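Long-range contact in ferric uptake regulation protein (Vibrio cholerae, PDB 2W57), which probably represses iron-uptake genes as a metal-dependent, DNA-binding regulator of the ferric uptake regulator family: residues D64-G76 with F80-L94. Residues are numbered along the deposited sequence; the frame is centred on the assembly and turned at random.
Sequences DAGIVTRHHFEGG and FELSTQHHHDHLVCL. With ZN (zinc ion), chain D; ZN (zinc ion), chain C.
His71 hydrogen-bonds to a zinc-binding carboxylate, that of Glu81: His71 NE2 donates to Glu81 OE2 at 2.6 Å, the same oxygen that binds the metal at 2.1 Å. The donor reaches OE2 on its anti side in a bent bond, tilted from the ring plane, and the ring and carboxylate planes are turned 43° apart. On the other side of the imidazole, ND1 hydrogen-bonds to Tyr128 OH, and with both nitrogens engaged the ring's rotation is restrained. His90, a further zinc ligand through NE2, turns its edge to the face of His71 in a T-shaped pair, centroids 4.4 Å apart. His71 is thus a second-shell residue braced against two first-shell ones.

The other face of the hairpin is built on Arg70 and Phe80. With CG anti to the backbone N (chi1 -160°), Arg70 lays its CG over the Phe80 ring in a CH-pi contact, 3.9 Å from the centroid, while Ser78 takes NH1. Val68 CG2 touches the edge of that ring. Backbone bonding includes Thr69 N to Glu81 O at 2.9 Å. Farther along, Phe73 CE2 packs on Val92 CG2 at 3.5 Å.

With ligands Glu81, His90, His88 and His33, this is one of the two zinc sites of this Fur protein, set where the beta hairpin of the winged-helix DNA-binding domain meets the dimerisation domain.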
ATOM      1  N   ASP A  64      14.315  -7.620   0.995  1.00 25.16           N
ATOM      2  CA  ASP A  64      14.820  -8.177   2.238  1.00 25.76           C
ATOM      3  C   ASP A  64      16.275  -7.812   2.531  1.00 25.53           C
ATOM      4  O   ASP A  64      16.625  -7.637   3.697  1.00 25.77           O
ATOM      5  CB  ASP A  64      14.657  -9.697   2.254  1.00 26.19           C
ATOM      6  CG  ASP A  64      13.243 -10.137   1.901  1.00 28.23           C
ATOM      7  OD1 ASP A  64      12.263  -9.433   2.285  1.00 28.04           O
ATOM      8  OD2 ASP A  64      13.126 -11.202   1.238  1.00 30.03           O
ATOM      9  N   ALA A  65      17.108  -7.712   1.494  1.00 24.68           N
ATOM     10  CA  ALA A  65      18.517  -7.333   1.660  1.00 24.18           C
ATOM     11  C   ALA A  65      18.735  -5.822   1.916  1.00 24.20           C
ATOM     12  O   ALA A  65      19.866  -5.377   2.156  1.00 24.03           O
ATOM     13  CB  ALA A  65      19.340  -7.800   0.459  1.00 23.63           C
ATOM     14  N   GLY A  66      17.654  -5.043   1.860  1.00 24.15           N
ATOM     15  CA  GLY A  66      17.731  -3.596   2.072  1.00 24.44           C
ATOM     16  C   GLY A  66      18.226  -2.795   0.877  1.00 24.71           C
ATOM     17  O   GLY A  66      18.515  -1.613   1.006  1.00 24.72           O
ATOM     18  N   ILE A  67      18.332  -3.438  -0.286  1.00 24.92           N
ATOM     19  CA  ILE A  67      18.736  -2.762  -1.519  1.00 24.99           C
ATOM     20  C   ILE A  67      17.607  -1.861  -2.041  1.00 25.18           C
ATOM     21  O   ILE A  67      17.861  -0.735  -2.513  1.00 25.08           O
ATOM     22  CB  ILE A  67      19.181  -3.777  -2.604  1.00 24.86           C
ATOM     23  CG1 ILE A  67      20.564  -4.332  -2.286  1.00 24.89           C
ATOM     24  CG2 ILE A  67      19.227  -3.133  -3.973  1.00 25.50           C
ATOM     25  CD1 ILE A  67      21.053  -5.346  -3.299  1.00 25.02           C
ATOM     26  N   VAL A  68      16.368  -2.357  -1.952  1.00 25.10           N
ATOM     27  CA  VAL A  68      15.199  -1.593  -2.389  1.00 25.25           C
ATOM     28  C   VAL A  68      14.148  -1.459  -1.281  1.00 25.80           C
ATOM     29  O   VAL A  68      14.179  -2.190  -0.286  1.00 25.90           O
ATOM     30  CB  VAL A  68      14.531  -2.187  -3.670  1.00 25.48           C
ATOM     31  CG1 VAL A  68      15.513  -2.289  -4.829  1.00 25.01           C
ATOM     32  CG2 VAL A  68      13.869  -3.554  -3.393  1.00 25.59           C
ATOM     33  N   THR A  69      13.229  -0.515  -1.468  1.00 26.36           N
ATOM     34  CA  THR A  69      12.056  -0.360  -0.620  1.00 26.91           C
ATOM     35  C   THR A  69      10.833  -0.602  -1.486  1.00 27.37           C
ATOM     36  O   THR A  69      10.737  -0.048  -2.591  1.00 27.64           O
ATOM     37  CB  THR A  69      11.955   1.074  -0.058  1.00 26.98           C
ATOM     38  OG1 THR A  69      13.126   1.378   0.718  1.00 27.82           O
ATOM     39  CG2 THR A  69      10.713   1.228   0.824  1.00 27.32           C
ATOM     40  N   ARG A  70       9.904  -1.427  -0.995  1.00 27.74           N
ATOM     41  CA  ARG A  70       8.634  -1.647  -1.685  1.00 27.79           C
ATOM     42  C   ARG A  70       7.549  -0.719  -1.164  1.00 28.08           C
ATOM     43  O   ARG A  70       7.324  -0.638   0.040  1.00 27.62           O
ATOM     44  CB  ARG A  70       8.153  -3.103  -1.577  1.00 27.25           C
ATOM     45  CG  ARG A  70       7.138  -3.452  -2.676  1.00 27.33           C
ATOM     46  CD  ARG A  70       6.151  -4.572  -2.325  1.00 26.71           C
ATOM     47  NE  ARG A  70       6.712  -5.910  -2.507  1.00 26.21           N
ATOM     48  CZ  ARG A  70       6.273  -6.830  -3.373  1.00 26.42           C
ATOM     49  NH1 ARG A  70       5.239  -6.603  -4.191  1.00 24.23           N
ATOM     50  NH2 ARG A  70       6.884  -8.008  -3.410  1.00 27.52           N
ATOM     51  N   HIS A  71       6.876  -0.039  -2.088  1.00 28.86           N
ATOM     52  CA  HIS A  71       5.675   0.732  -1.770  1.00 29.90           C
ATOM     53  C   HIS A  71       4.452   0.113  -2.426  1.00 30.42           C
ATOM     54  O   HIS A  71       4.487  -0.216  -3.613  1.00 30.64           O
ATOM     55  CB  HIS A  71       5.810   2.169  -2.271  1.00 30.25           C
ATOM     56  CG  HIS A  71       6.931   2.932  -1.644  1.00 31.21           C
ATOM     57  ND1 HIS A  71       6.826   3.520  -0.399  1.00 32.86           N
ATOM     58  CD2 HIS A  71       8.178   3.212  -2.090  1.00 31.16           C
ATOM     59  CE1 HIS A  71       7.965   4.121  -0.104  1.00 33.35           C
ATOM     60  NE2 HIS A  71       8.800   3.952  -1.116  1.00 33.60           N
ATOM     61  N   HIS A  72       3.364  -0.025  -1.668  1.00 31.06           N
ATOM     62  CA  HIS A  72       2.102  -0.524  -2.224  1.00 31.48           C
ATOM     63  C   HIS A  72       1.167   0.631  -2.558  1.00 32.41           C
ATOM     64  O   HIS A  72       0.634   1.278  -1.657  1.00 33.01           O
ATOM     65  CB  HIS A  72       1.424  -1.451  -1.237  1.00 30.89           C
ATOM     66  CG  HIS A  72       2.217  -2.674  -0.914  1.00 31.02           C
ATOM     67  ND1 HIS A  72       2.007  -3.885  -1.544  1.00 30.95           N
ATOM     68  CD2 HIS A  72       3.205  -2.884  -0.010  1.00 30.04           C
ATOM     69  CE1 HIS A  72       2.839  -4.784  -1.047  1.00 30.52           C
ATOM     70  NE2 HIS A  72       3.578  -4.202  -0.118  1.00 30.33           N
ATOM     71  N   PHE A  73       0.970   0.904  -3.844  1.00 33.43           N
ATOM     72  CA  PHE A  73       0.158   2.051  -4.267  1.00 34.25           C
ATOM     73  C   PHE A  73      -1.324   1.740  -4.229  1.00 35.43           C
ATOM     74  O   PHE A  73      -1.723   0.663  -3.780  1.00 35.55           O
ATOM     75  CB  PHE A  73       0.563   2.505  -5.663  1.00 33.72           C
ATOM     76  CG  PHE A  73       1.697   3.473  -5.672  1.00 33.08           C
ATOM     77  CD1 PHE A  73       2.403   3.754  -4.501  1.00 31.66           C
ATOM     78  CD2 PHE A  73       2.086   4.091  -6.859  1.00 32.96           C
ATOM     79  CE1 PHE A  73       3.461   4.650  -4.505  1.00 31.78           C
ATOM     80  CE2 PHE A  73       3.156   4.987  -6.876  1.00 32.53           C
ATOM     81  CZ  PHE A  73       3.843   5.270  -5.697  1.00 32.40           C
ATOM     82  N   GLU A  74      -2.132   2.683  -4.713  1.00 36.91           N
ATOM     83  CA  GLU A  74      -3.588   2.563  -4.671  1.00 38.49           C
ATOM     84  C   GLU A  74      -4.051   1.333  -5.431  1.00 37.91           C
ATOM     85  O   GLU A  74      -3.812   1.190  -6.640  1.00 37.73           O
ATOM     86  CB  GLU A  74      -4.279   3.816  -5.224  1.00 38.74           C
ATOM     87  CG  GLU A  74      -5.745   3.979  -4.762  1.00 40.42           C
ATOM     88  CD  GLU A  74      -6.471   5.139  -5.465  1.00 41.15           C
ATOM     89  OE1 GLU A  74      -5.782   6.004  -6.088  1.00 43.99           O
ATOM     90  OE2 GLU A  74      -7.736   5.174  -5.395  1.00 42.89           O
ATOM     91  N   GLY A  75      -4.691   0.444  -4.679  1.00 37.70           N
ATOM     92  CA  GLY A  75      -5.217  -0.818  -5.192  1.00 37.21           C
ATOM     93  C   GLY A  75      -4.420  -1.535  -6.276  1.00 36.14           C
ATOM     94  O   GLY A  75      -4.774  -1.460  -7.449  1.00 36.51           O
ATOM     95  N   GLY A  76      -3.354  -2.228  -5.885  1.00 35.02           N
ATOM     96  CA  GLY A  76      -2.702  -3.177  -6.778  1.00 33.87           C
ATOM     97  C   GLY A  76      -1.213  -2.982  -6.933  1.00 32.94           C
ATOM     98  O   GLY A  76      -0.430  -3.822  -6.509  1.00 33.42           O
ATOM     99  N   PHE A  80       8.945   0.038  -6.671  1.00 25.00           N
ATOM    100  CA  PHE A  80      10.189  -0.124  -5.967  1.00 24.58           C
ATOM    101  C   PHE A  80      11.094   1.071  -6.254  1.00 25.17           C
ATOM    102  O   PHE A  80      10.919   1.779  -7.243  1.00 25.06           O
ATOM    103  CB  PHE A  80      10.863  -1.425  -6.404  1.00 24.17           C
ATOM    104  CG  PHE A  80      10.033  -2.672  -6.148  1.00 23.52           C
ATOM    105  CD1 PHE A  80      10.310  -3.494  -5.060  1.00 21.99           C
ATOM    106  CD2 PHE A  80       8.992  -3.033  -7.012  1.00 22.45           C
ATOM    107  CE1 PHE A  80       9.570  -4.650  -4.826  1.00 22.41           C
ATOM    108  CE2 PHE A  80       8.236  -4.182  -6.785  1.00 22.26           C
ATOM    109  CZ  PHE A  80       8.523  -4.995  -5.685  1.00 22.81           C
ATOM    110  N   GLU A  81      12.053   1.289  -5.367  1.00 25.79           N
ATOM    111  CA  GLU A  81      13.051   2.335  -5.508  1.00 26.62           C
ATOM    112  C   GLU A  81      14.239   1.867  -4.689  1.00 27.08           C
ATOM    113  O   GLU A  81      14.081   1.002  -3.827  1.00 26.89           O
ATOM    114  CB  GLU A  81      12.532   3.689  -4.992  1.00 26.13           C
ATOM    115  CG  GLU A  81      11.939   3.670  -3.576  1.00 26.57           C
ATOM    116  CD  GLU A  81      11.663   5.065  -3.021  1.00 27.29           C
ATOM    117  OE1 GLU A  81      12.557   5.938  -3.143  1.00 30.83           O
ATOM    118  OE2 GLU A  81      10.565   5.301  -2.452  1.00 25.78           O
ATOM    119  N   LEU A  82      15.420   2.415  -4.977  1.00 27.89           N
ATOM    120  CA  LEU A  82      16.613   2.120  -4.199  1.00 28.89           C
ATOM    121  C   LEU A  82      16.477   2.827  -2.869  1.00 29.59           C
ATOM    122  O   LEU A  82      15.918   3.919  -2.812  1.00 29.53           O
ATOM    123  CB  LEU A  82      17.866   2.605  -4.927  1.00 28.91           C
ATOM    124  CG  LEU A  82      18.273   1.823  -6.185  1.00 30.15           C
ATOM    125  CD1 LEU A  82      19.138   2.675  -7.113  1.00 30.47           C
ATOM    126  CD2 LEU A  82      18.984   0.500  -5.838  1.00 30.84           C
ATOM    127  N   SER A  83      16.969   2.199  -1.803  1.00 30.63           N
ATOM    128  CA  SER A  83      16.897   2.772  -0.456  1.00 31.73           C
ATOM    129  C   SER A  83      17.693   4.068  -0.316  1.00 32.87           C
ATOM    130  O   SER A  83      18.655   4.294  -1.046  1.00 33.12           O
ATOM    131  CB  SER A  83      17.399   1.762   0.579  1.00 31.41           C
ATOM    132  OG  SER A  83      16.618   0.587   0.553  1.00 31.20           O
ATOM    133  N   THR A  84      17.252   4.923   0.606  1.00 34.51           N
ATOM    134  CA  THR A  84      18.018   6.078   1.094  1.00 36.14           C
ATOM    135  C   THR A  84      17.569   6.394   2.520  1.00 36.88           C
ATOM    136  O   THR A  84      16.438   6.099   2.890  1.00 36.88           O
ATOM    137  CB  THR A  84      17.836   7.358   0.215  1.00 36.25           C
ATOM    138  OG1 THR A  84      16.446   7.552  -0.076  1.00 37.17           O
ATOM    139  CG2 THR A  84      18.628   7.266  -1.104  1.00 36.93           C
ATOM    140  N   GLN A  85      18.456   6.988   3.317  1.00 38.25           N
ATOM    141  CA  GLN A  85      18.099   7.537   4.633  1.00 39.31           C
ATOM    142  C   GLN A  85      17.200   8.777   4.486  1.00 39.48           C
ATOM    143  O   GLN A  85      16.355   9.045   5.350  1.00 39.99           O
ATOM    144  CB  GLN A  85      19.352   7.910   5.425  1.00 39.32           C
ATOM    145  CG  GLN A  85      20.447   6.823   5.500  1.00 40.41           C
ATOM    146  CD  GLN A  85      21.782   7.357   6.063  1.00 41.01           C
ATOM    147  OE1 GLN A  85      21.820   8.378   6.767  1.00 43.01           O
ATOM    148  NE2 GLN A  85      22.880   6.659   5.753  1.00 41.83           N
ATOM    149  N   HIS A  86      17.378   9.514   3.387  1.00 39.59           N
ATOM    150  CA  HIS A  86      16.574  10.706   3.077  1.00 39.71           C
ATOM    151  C   HIS A  86      15.091  10.385   2.864  1.00 39.18           C
ATOM    152  O   HIS A  86      14.677   9.862   1.818  1.00 39.14           O
ATOM    153  CB  HIS A  86      17.136  11.463   1.869  1.00 40.13           C
ATOM    154  CG  HIS A  86      18.633  11.587   1.873  1.00 42.97           C
ATOM    155  ND1 HIS A  86      19.334  12.163   2.916  1.00 45.09           N
ATOM    156  CD2 HIS A  86      19.561  11.215   0.957  1.00 44.46           C
ATOM    157  CE1 HIS A  86      20.627  12.132   2.645  1.00 45.17           C
ATOM    158  NE2 HIS A  86      20.792  11.566   1.461  1.00 45.83           N
ATOM    159  N   HIS A  87      14.312  10.715   3.889  1.00 38.35           N
ATOM    160  CA  HIS A  87      12.876  10.503   3.927  1.00 37.49           C
ATOM    161  C   HIS A  87      12.142  11.338   2.885  1.00 36.99           C
ATOM    162  O   HIS A  87      12.400  12.534   2.744  1.00 36.91           O
ATOM    163  CB  HIS A  87      12.350  10.860   5.321  1.00 37.30           C
ATOM    164  CG  HIS A  87      10.859  10.828   5.430  1.00 37.87           C
ATOM    165  ND1 HIS A  87      10.160   9.670   5.702  1.00 38.26           N
ATOM    166  CD2 HIS A  87       9.933  11.809   5.301  1.00 37.61           C
ATOM    167  CE1 HIS A  87       8.866   9.939   5.733  1.00 38.69           C
ATOM    168  NE2 HIS A  87       8.701  11.230   5.492  1.00 39.11           N
ATOM    169  N   HIS A  88      11.221  10.701   2.162  1.00 36.32           N
ATOM    170  CA  HIS A  88      10.245  11.434   1.357  1.00 35.51           C
ATOM    171  C   HIS A  88       8.846  10.770   1.353  1.00 35.16           C
ATOM    172  O   HIS A  88       8.663   9.634   1.808  1.00 34.92           O
ATOM    173  CB  HIS A  88      10.775  11.709  -0.062  1.00 35.39           C
ATOM    174  CG  HIS A  88      11.116  10.473  -0.838  1.00 35.41           C
ATOM    175  ND1 HIS A  88      12.253   9.730  -0.598  1.00 35.80           N
ATOM    176  CD2 HIS A  88      10.477   9.860  -1.860  1.00 35.60           C
ATOM    177  CE1 HIS A  88      12.296   8.709  -1.435  1.00 35.26           C
ATOM    178  NE2 HIS A  88      11.231   8.767  -2.213  1.00 35.66           N
ATOM    179  N   ASP A  89       7.863  11.522   0.874  1.00 34.39           N
ATOM    180  CA  ASP A  89       6.523  11.015   0.656  1.00 33.81           C
ATOM    181  C   ASP A  89       6.226  11.140  -0.822  1.00 33.58           C
ATOM    182  O   ASP A  89       7.078  11.612  -1.575  1.00 33.65           O
ATOM    183  CB  ASP A  89       5.527  11.785   1.508  1.00 33.53           C
ATOM    184  CG  ASP A  89       5.812  11.624   2.968  1.00 33.11           C
ATOM    185  OD1 ASP A  89       5.911  10.460   3.412  1.00 33.15           O
ATOM    186  OD2 ASP A  89       5.970  12.647   3.664  1.00 31.96           O
ATOM    187  N   HIS A  90       5.045  10.706  -1.249  1.00 33.11           N
ATOM    188  CA  HIS A  90       4.821  10.532  -2.675  1.00 33.09           C
ATOM    189  C   HIS A  90       3.534  11.132  -3.163  1.00 33.16           C
ATOM    190  O   HIS A  90       2.484  10.986  -2.555  1.00 32.95           O
ATOM    191  CB  HIS A  90       4.899   9.051  -3.068  1.00 33.18           C
ATOM    192  CG  HIS A  90       6.110   8.346  -2.538  1.00 32.74           C
ATOM    193  ND1 HIS A  90       6.197   7.891  -1.237  1.00 32.47           N
ATOM    194  CD2 HIS A  90       7.283   8.018  -3.131  1.00 32.83           C
ATOM    195  CE1 HIS A  90       7.374   7.318  -1.052  1.00 33.69           C
ATOM    196  NE2 HIS A  90       8.050   7.376  -2.187  1.00 33.35           N
ATOM    197  N   LEU A  91       3.647  11.823  -4.279  1.00 33.99           N
ATOM    198  CA  LEU A  91       2.510  12.348  -4.987  1.00 35.38           C
ATOM    199  C   LEU A  91       2.490  11.575  -6.294  1.00 36.25           C
ATOM    200  O   LEU A  91       3.499  11.487  -6.982  1.00 36.50           O
ATOM    201  CB  LEU A  91       2.699  13.851  -5.195  1.00 35.29           C
ATOM    202  CG  LEU A  91       1.763  14.702  -6.050  1.00 35.58           C
ATOM    203  CD1 LEU A  91       0.402  14.841  -5.409  1.00 35.91           C
ATOM    204  CD2 LEU A  91       2.405  16.072  -6.260  1.00 35.60           C
ATOM    205  N   VAL A  92       1.357  10.979  -6.622  1.00 37.68           N
ATOM    206  CA  VAL A  92       1.300  10.053  -7.734  1.00 39.40           C
ATOM    207  C   VAL A  92       0.266  10.524  -8.747  1.00 41.36           C
ATOM    208  O   VAL A  92      -0.881  10.816  -8.375  1.00 41.54           O
ATOM    209  CB  VAL A  92       0.957   8.645  -7.220  1.00 39.14           C
ATOM    210  CG1 VAL A  92       0.921   7.628  -8.342  1.00 38.43           C
ATOM    211  CG2 VAL A  92       1.949   8.233  -6.148  1.00 38.99           C
ATOM    212  N   CYS A  93       0.678  10.626 -10.016  1.00 43.84           N
ATOM    213  CA  CYS A  93      -0.246  10.929 -11.116  1.00 46.23           C
ATOM    214  C   CYS A  93      -0.911   9.638 -11.522  1.00 47.32           C
ATOM    215  O   CYS A  93      -0.240   8.628 -11.762  1.00 47.46           O
ATOM    216  CB  CYS A  93       0.449  11.520 -12.344  1.00 46.41           C
ATOM    217  SG  CYS A  93       1.345  13.070 -12.103  1.00 49.69           S
ATOM    218  N   LEU A  94      -2.236   9.690 -11.622  1.00 48.82           N
ATOM    219  CA  LEU A  94      -3.042   8.523 -11.953  1.00 50.07           C
ATOM    220  C   LEU A  94      -3.122   8.238 -13.465  1.00 50.71           C
ATOM    221  O   LEU A  94      -3.846   7.327 -13.901  1.00 51.17           O
ATOM    222  CB  LEU A  94      -4.444   8.670 -11.336  1.00 50.17           C
ATOM    223  CG  LEU A  94      -4.550   8.503  -9.810  1.00 50.48           C
ATOM    224  CD1 LEU A  94      -6.014   8.571  -9.349  1.00 50.39           C
ATOM    225  CD2 LEU A  94      -3.874   7.206  -9.320  1.00 50.37           C
TER
HETATM  226 ZN    ZN D 202      10.205   7.219  -3.137  1.00 43.51          ZN
HETATM  227 ZN    ZN C 201       6.630  12.157   5.433  1.00 40.76          ZN